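Local coordinates for Alr4995 protein (Nostoc sp., PDB 6LRF), which is a bifunctional cyanobacterial enzyme that acts as an arginine dihydrolase and an ornithine cyclodeaminase, at residues Y386-K398 against I434-S448. Sequence-based numbering, arbitrary orientation.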
loop_
_atom_site.group_PDB
_atom_site.type_symbol
_atom_site.label_atom_id
_atom_site.label_comp_id
_atom_site.label_asym_id
_atom_site.label_seq_id
_atom_site.Cartn_x
_atom_site.Cartn_y
_atom_site.Cartn_z
ATOM N N TYR B 386 3.734 2.492 -32.483
ATOM C CA TYR B 386 5.031 2.560 -33.167
ATOM C C TYR B 386 4.938 2.954 -34.625
ATOM O O TYR B 386 3.942 2.640 -35.281
ATOM C CB TYR B 386 5.747 1.216 -33.044
ATOM C CG TYR B 386 6.065 0.906 -31.618
ATOM C CD1 TYR B 386 7.056 1.616 -30.946
ATOM C CD2 TYR B 386 5.356 -0.069 -30.925
ATOM C CE1 TYR B 386 7.344 1.358 -29.627
ATOM C CE2 TYR B 386 5.639 -0.339 -29.602
ATOM C CZ TYR B 386 6.637 0.377 -28.957
ATOM O OH TYR B 386 6.923 0.116 -27.632
ATOM N N PRO B 387 5.985 3.634 -35.148
ATOM C CA PRO B 387 6.030 4.033 -36.561
ATOM C C PRO B 387 5.907 2.809 -37.453
ATOM O O PRO B 387 6.607 1.819 -37.231
ATOM C CB PRO B 387 7.413 4.687 -36.722
ATOM C CG PRO B 387 7.877 4.978 -35.355
ATOM C CD PRO B 387 7.250 3.949 -34.459
ATOM N N THR B 388 5.023 2.899 -38.442
ATOM C CA THR B 388 4.521 1.740 -39.160
ATOM C C THR B 388 4.517 2.031 -40.653
ATOM O O THR B 388 4.194 3.147 -41.061
ATOM C CB THR B 388 3.090 1.373 -38.676
ATOM O OG1 THR B 388 3.117 1.035 -37.281
ATOM C CG2 THR B 388 2.491 0.195 -39.473
ATOM N N GLU B 389 4.902 1.040 -41.458
ATOM C CA GLU B 389 4.791 1.130 -42.917
ATOM C C GLU B 389 3.884 0.010 -43.426
ATOM O O GLU B 389 3.847 -1.073 -42.837
ATOM C CB GLU B 389 6.172 1.045 -43.580
ATOM C CG GLU B 389 7.015 2.318 -43.495
ATOM C CD GLU B 389 8.470 2.127 -43.963
ATOM O OE1 GLU B 389 8.871 0.988 -44.291
ATOM O OE2 GLU B 389 9.223 3.125 -44.000
ATOM N N VAL B 390 3.137 0.276 -44.502
ATOM C CA VAL B 390 2.274 -0.732 -45.124
ATOM C C VAL B 390 2.537 -0.837 -46.642
ATOM O O VAL B 390 2.887 0.152 -47.286
ATOM C CB VAL B 390 0.790 -0.419 -44.864
ATOM C CG1 VAL B 390 0.517 -0.386 -43.357
ATOM C CG2 VAL B 390 0.420 0.924 -45.452
ATOM N N ARG B 391 2.383 -2.033 -47.208
ATOM C CA ARG B 391 2.748 -2.277 -48.614
ATOM C C ARG B 391 1.509 -2.232 -49.505
ATOM O O ARG B 391 0.612 -3.070 -49.383
ATOM C CB ARG B 391 3.460 -3.624 -48.767
ATOM C CG ARG B 391 4.351 -3.774 -50.028
ATOM C CD ARG B 391 5.021 -5.151 -50.006
ATOM N NE ARG B 391 5.887 -5.440 -51.150
ATOM C CZ ARG B 391 5.517 -6.163 -52.209
ATOM N NH1 ARG B 391 4.285 -6.642 -52.296
ATOM N NH2 ARG B 391 6.374 -6.397 -53.193
ATOM N N ILE B 392 1.457 -1.224 -50.375
ATOM C CA ILE B 392 0.322 -1.019 -51.274
ATOM C C ILE B 392 0.858 -1.059 -52.703
ATOM O O ILE B 392 1.786 -0.315 -53.032
ATOM C CB ILE B 392 -0.394 0.328 -51.006
ATOM C CG1 ILE B 392 -0.545 0.582 -49.502
ATOM C CG2 ILE B 392 -1.747 0.412 -51.751
ATOM C CD1 ILE B 392 -1.393 -0.463 -48.792
ATOM N N ASN B 393 0.287 -1.940 -53.524
ATOM C CA ASN B 393 0.789 -2.249 -54.872
ATOM C C ASN B 393 2.325 -2.203 -54.981
ATOM O O ASN B 393 2.883 -1.401 -55.728
ATOM C CB ASN B 393 0.161 -1.307 -55.907
ATOM C CG ASN B 393 0.319 -1.823 -57.362
ATOM O OD1 ASN B 393 0.613 -2.997 -57.600
ATOM N ND2 ASN B 393 0.114 -0.935 -58.327
ATOM N N GLY B 394 2.991 -3.046 -54.193
ATOM C CA GLY B 394 4.431 -3.238 -54.274
ATOM C C GLY B 394 5.288 -2.174 -53.621
ATOM O O GLY B 394 6.511 -2.211 -53.707
ATOM N N GLN B 395 4.647 -1.227 -52.956
ATOM C CA GLN B 395 5.336 -0.045 -52.464
ATOM C C GLN B 395 5.064 0.161 -50.958
ATOM O O GLN B 395 3.911 0.096 -50.522
ATOM C CB GLN B 395 4.890 1.161 -53.298
ATOM C CG GLN B 395 5.552 2.499 -52.993
ATOM C CD GLN B 395 5.150 3.587 -54.002
ATOM O OE1 GLN B 395 4.245 4.393 -53.744
ATOM N NE2 GLN B 395 5.833 3.615 -55.153
ATOM N N TRP B 396 6.123 0.376 -50.172
ATOM C CA TRP B 396 5.987 0.606 -48.727
ATOM C C TRP B 396 5.727 2.081 -48.421
ATOM O O TRP B 396 6.476 2.950 -48.840
ATOM C CB TRP B 396 7.228 0.128 -47.970
ATOM C CG TRP B 396 7.366 -1.357 -47.947
ATOM C CD1 TRP B 396 8.126 -2.123 -48.784
ATOM C CD2 TRP B 396 6.727 -2.264 -47.043
ATOM N NE1 TRP B 396 7.994 -3.451 -48.458
ATOM C CE2 TRP B 396 7.138 -3.565 -47.395
ATOM C CE3 TRP B 396 5.843 -2.104 -45.967
ATOM C CZ2 TRP B 396 6.713 -4.695 -46.704
ATOM C CZ3 TRP B 396 5.408 -3.232 -45.285
ATOM C CH2 TRP B 396 5.847 -4.509 -45.653
ATOM N N ILE B 397 4.648 2.321 -47.675
ATOM C CA ILE B 397 4.084 3.643 -47.407
ATOM C C ILE B 397 4.028 3.915 -45.905
ATOM O O ILE B 397 3.514 3.085 -45.149
ATOM C CB ILE B 397 2.637 3.749 -47.961
ATOM C CG1 ILE B 397 2.598 3.386 -49.445
ATOM C CG2 ILE B 397 2.057 5.115 -47.697
ATOM C CD1 ILE B 397 3.569 4.185 -50.284
ATOM N N LYS B 398 4.504 5.081 -45.476
ATOM C CA LYS B 398 4.475 5.444 -44.054
ATOM C C LYS B 398 3.064 5.814 -43.567
ATOM O O LYS B 398 2.364 6.600 -44.205
ATOM C CB LYS B 398 5.454 6.599 -43.797
ATOM C CG LYS B 398 5.357 7.244 -42.420
ATOM C CD LYS B 398 6.226 6.550 -41.370
ATOM C CE LYS B 398 5.995 7.161 -39.975
ATOM N NZ LYS B 398 7.158 7.962 -39.478
ATOM N N ILE B 434 -6.968 -1.749 -43.923
ATOM C CA ILE B 434 -6.120 -2.930 -43.823
ATOM C C ILE B 434 -6.716 -3.988 -42.903
ATOM O O ILE B 434 -7.118 -3.696 -41.761
ATOM C CB ILE B 434 -4.717 -2.532 -43.334
ATOM C CG1 ILE B 434 -4.093 -1.606 -44.375
ATOM C CG2 ILE B 434 -3.847 -3.765 -43.073
ATOM C CD1 ILE B 434 -2.713 -1.229 -44.083
ATOM N N VAL B 435 -6.812 -5.209 -43.432
ATOM C CA VAL B 435 -7.263 -6.380 -42.677
ATOM C C VAL B 435 -6.151 -7.413 -42.753
ATOM O O VAL B 435 -5.218 -7.259 -43.549
ATOM C CB VAL B 435 -8.569 -6.989 -43.221
ATOM C CG1 VAL B 435 -9.707 -5.975 -43.161
ATOM C CG2 VAL B 435 -8.364 -7.490 -44.646
ATOM N N ASP B 436 -6.251 -8.457 -41.936
ATOM C CA ASP B 436 -5.217 -9.492 -41.874
ATOM C C ASP B 436 -3.888 -8.881 -41.408
ATOM O O ASP B 436 -3.877 -7.832 -40.754
ATOM C CB ASP B 436 -5.064 -10.191 -43.234
ATOM C CG ASP B 436 -4.590 -11.642 -43.108
ATOM O OD1 ASP B 436 -3.410 -11.866 -42.739
ATOM O OD2 ASP B 436 -5.392 -12.556 -43.400
ATOM N N VAL B 437 -2.771 -9.534 -41.715
ATOM C CA VAL B 437 -1.483 -9.131 -41.150
ATOM C C VAL B 437 -0.363 -9.121 -42.181
ATOM O O VAL B 437 0.810 -9.082 -41.832
ATOM C CB VAL B 437 -1.063 -10.065 -39.967
ATOM C CG1 VAL B 437 -2.042 -9.936 -38.785
ATOM C CG2 VAL B 437 -0.978 -11.522 -40.426
ATOM N N LEU B 438 -0.720 -9.156 -43.457
ATOM C CA LEU B 438 0.275 -9.051 -44.519
ATOM C C LEU B 438 0.641 -7.606 -44.833
ATOM O O LEU B 438 -0.161 -6.697 -44.635
ATOM C CB LEU B 438 -0.239 -9.723 -45.798
ATOM C CG LEU B 438 -0.493 -11.224 -45.718
ATOM C CD1 LEU B 438 -1.132 -11.708 -47.015
ATOM C CD2 LEU B 438 0.820 -11.922 -45.454
ATOM N N GLY B 439 1.862 -7.403 -45.315
ATOM C CA GLY B 439 2.278 -6.117 -45.832
ATOM C C GLY B 439 2.299 -5.026 -44.786
ATOM O O GLY B 439 1.933 -3.886 -45.059
ATOM N N ILE B 440 2.724 -5.383 -43.578
ATOM C CA ILE B 440 2.849 -4.419 -42.486
ATOM C C ILE B 440 4.184 -4.625 -41.793
ATOM O O ILE B 440 4.543 -5.747 -41.443
ATOM C CB ILE B 440 1.709 -4.566 -41.463
ATOM C CG1 ILE B 440 0.352 -4.513 -42.158
ATOM C CG2 ILE B 440 1.802 -3.465 -40.374
ATOM C CD1 ILE B 440 -0.753 -5.252 -41.441
ATOM N N ARG B 441 4.931 -3.551 -41.594
ATOM C CA ARG B 441 6.153 -3.654 -40.808
ATOM C C ARG B 441 6.293 -2.426 -39.918
ATOM O O ARG B 441 5.721 -1.368 -40.194
ATOM C CB ARG B 441 7.377 -3.811 -41.713
ATOM C CG ARG B 441 7.686 -2.591 -42.568
ATOM C CD ARG B 441 8.753 -2.945 -43.592
ATOM N NE ARG B 441 9.151 -1.796 -44.403
ATOM C CZ ARG B 441 9.874 -1.882 -45.519
ATOM N NH1 ARG B 441 10.193 -0.789 -46.189
ATOM N NH2 ARG B 441 10.272 -3.066 -45.959
ATOM N N THR B 442 7.039 -2.584 -38.834
ATOM C CA THR B 442 7.338 -1.467 -37.955
ATOM C C THR B 442 8.663 -0.842 -38.385
ATOM O O THR B 442 9.461 -1.486 -39.062
ATOM C CB THR B 442 7.438 -1.912 -36.495
ATOM O OG1 THR B 442 7.445 -0.763 -35.650
ATOM C CG2 THR B 442 8.729 -2.687 -36.280
ATOM N N ILE B 443 8.907 0.409 -38.006
ATOM C CA ILE B 443 10.217 0.986 -38.255
ATOM C C ILE B 443 10.740 1.629 -36.982
ATOM O O ILE B 443 11.211 2.759 -36.991
ATOM C CB ILE B 443 10.197 2.004 -39.430
ATOM C CG1 ILE B 443 8.968 2.922 -39.361
ATOM C CG2 ILE B 443 10.214 1.263 -40.760
ATOM C CD1 ILE B 443 8.885 3.940 -40.490
ATOM N N ARG B 444 10.644 0.892 -35.884
ATOM C CA ARG B 444 11.296 1.298 -34.649
ATOM C C ARG B 444 12.813 1.278 -34.819
ATOM O O ARG B 444 13.377 0.315 -35.352
ATOM C CB ARG B 444 10.896 0.389 -33.492
ATOM C CG ARG B 444 9.426 0.156 -33.362
ATOM C CD ARG B 444 9.145 -0.946 -32.361
ATOM N NE ARG B 444 9.743 -0.678 -31.054
ATOM C CZ ARG B 444 9.531 -1.423 -29.970
ATOM N NH1 ARG B 444 8.733 -2.485 -30.030
ATOM N NH2 ARG B 444 10.113 -1.105 -28.824
ATOM N N LYS B 445 13.468 2.345 -34.365
ATOM C CA LYS B 445 14.924 2.435 -34.438
ATOM C C LYS B 445 15.552 1.388 -33.513
ATOM O O LYS B 445 14.881 0.871 -32.616
ATOM C CB LYS B 445 15.404 3.851 -34.082
ATOM C CG LYS B 445 14.923 4.961 -35.045
ATOM C CD LYS B 445 14.698 4.444 -36.477
ATOM C CE LYS B 445 15.023 5.486 -37.555
ATOM N NZ LYS B 445 16.487 5.758 -37.710
ATOM N N THR B 446 16.827 1.076 -33.745
ATOM C CA THR B 446 17.508 -0.031 -33.062
ATOM C C THR B 446 17.344 -0.011 -31.538
ATOM O O THR B 446 16.914 -1.000 -30.940
ATOM C CB THR B 446 19.023 -0.049 -33.380
ATOM O OG1 THR B 446 19.237 0.213 -34.774
ATOM C CG2 THR B 446 19.623 -1.406 -33.016
ATOM N N GLU B 447 17.672 1.122 -30.919
ATOM C CA GLU B 447 17.617 1.243 -29.464
ATOM C C GLU B 447 16.204 0.991 -28.921
ATOM O O GLU B 447 16.039 0.530 -27.789
ATOM C CB GLU B 447 18.132 2.626 -29.029
ATOM C CG GLU B 447 17.053 3.686 -28.795
ATOM C CD GLU B 447 17.619 5.060 -28.440
ATOM O OE1 GLU B 447 18.651 5.127 -27.730
ATOM O OE2 GLU B 447 17.021 6.078 -28.852
ATOM N N SER B 448 15.188 1.267 -29.739
ATOM C CA SER B 448 13.797 1.066 -29.333
ATOM C C SER B 448 13.410 -0.416 -29.239
ATOM O O SER B 448 12.936 -0.868 -28.187
ATOM C CB SER B 448 12.844 1.784 -30.296
ATOM O OG SER B 448 11.486 1.544 -29.938
#
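Two arginines from 434-448 lie flat on aromatic rings of 386-398; Arg441 on Trp396 is a worked example of how cation-pi stacking can reinforce the pairing of a sheet's edge strand. The guanidinium of Arg441 covers one face of the Trp396 indole, its CZ 3.5 Å from the centroid of the five-membered ring and the planes 7° apart, while its CD makes a CH-pi contact with the six-membered ring. Arg391 CB occupies the opposite indole face, and Glu389 C and Ile440 CA lie in plane at the edge. In its own plane, the Arg441 guanidinium meets Glu389 OE1 side-on, through NE at 2.8 Å and NH1 at 2.9 Å; this salt bridge fixes its rotation over the indole. Trp396 NE1 itself hydrogen-bonds to Glu362 OE2.

Beyond the strand ends, Arg444 stacks likewise on Tyr386, offset toward the rim, its CZ 3.8 Å from the ring centroid. A bend at chi3 (56°) turns the guanidinium back over the phenol, where its edge grips a hydroxyl, Ser448 OG, through NE and NH2.

The backbones behind the salt bridge, Glu389 and Arg441, form an antiparallel hydrogen-bonded pair. Pro387 O accepts from Ile443 N (2.8 Å) and Thr442 OG1 (3.1 Å) on opposite faces of its plane. On the other sheet face from Glu389 and Arg441, Val390 CG1 packs tightly on Ile434 CD1, 3.4 Å away.

Within this chain, strand 440-442 is an outermost strand of the mixed sheet in the ArgZ-like C-terminal first region, paired with 388-392 of the hairpin 388-392/395-400; Val390 and Ile434 side chains both touch Ile410 of strand 407-413, and Arg444 NH1 reaches Asp352 O at the end of helix 340-352.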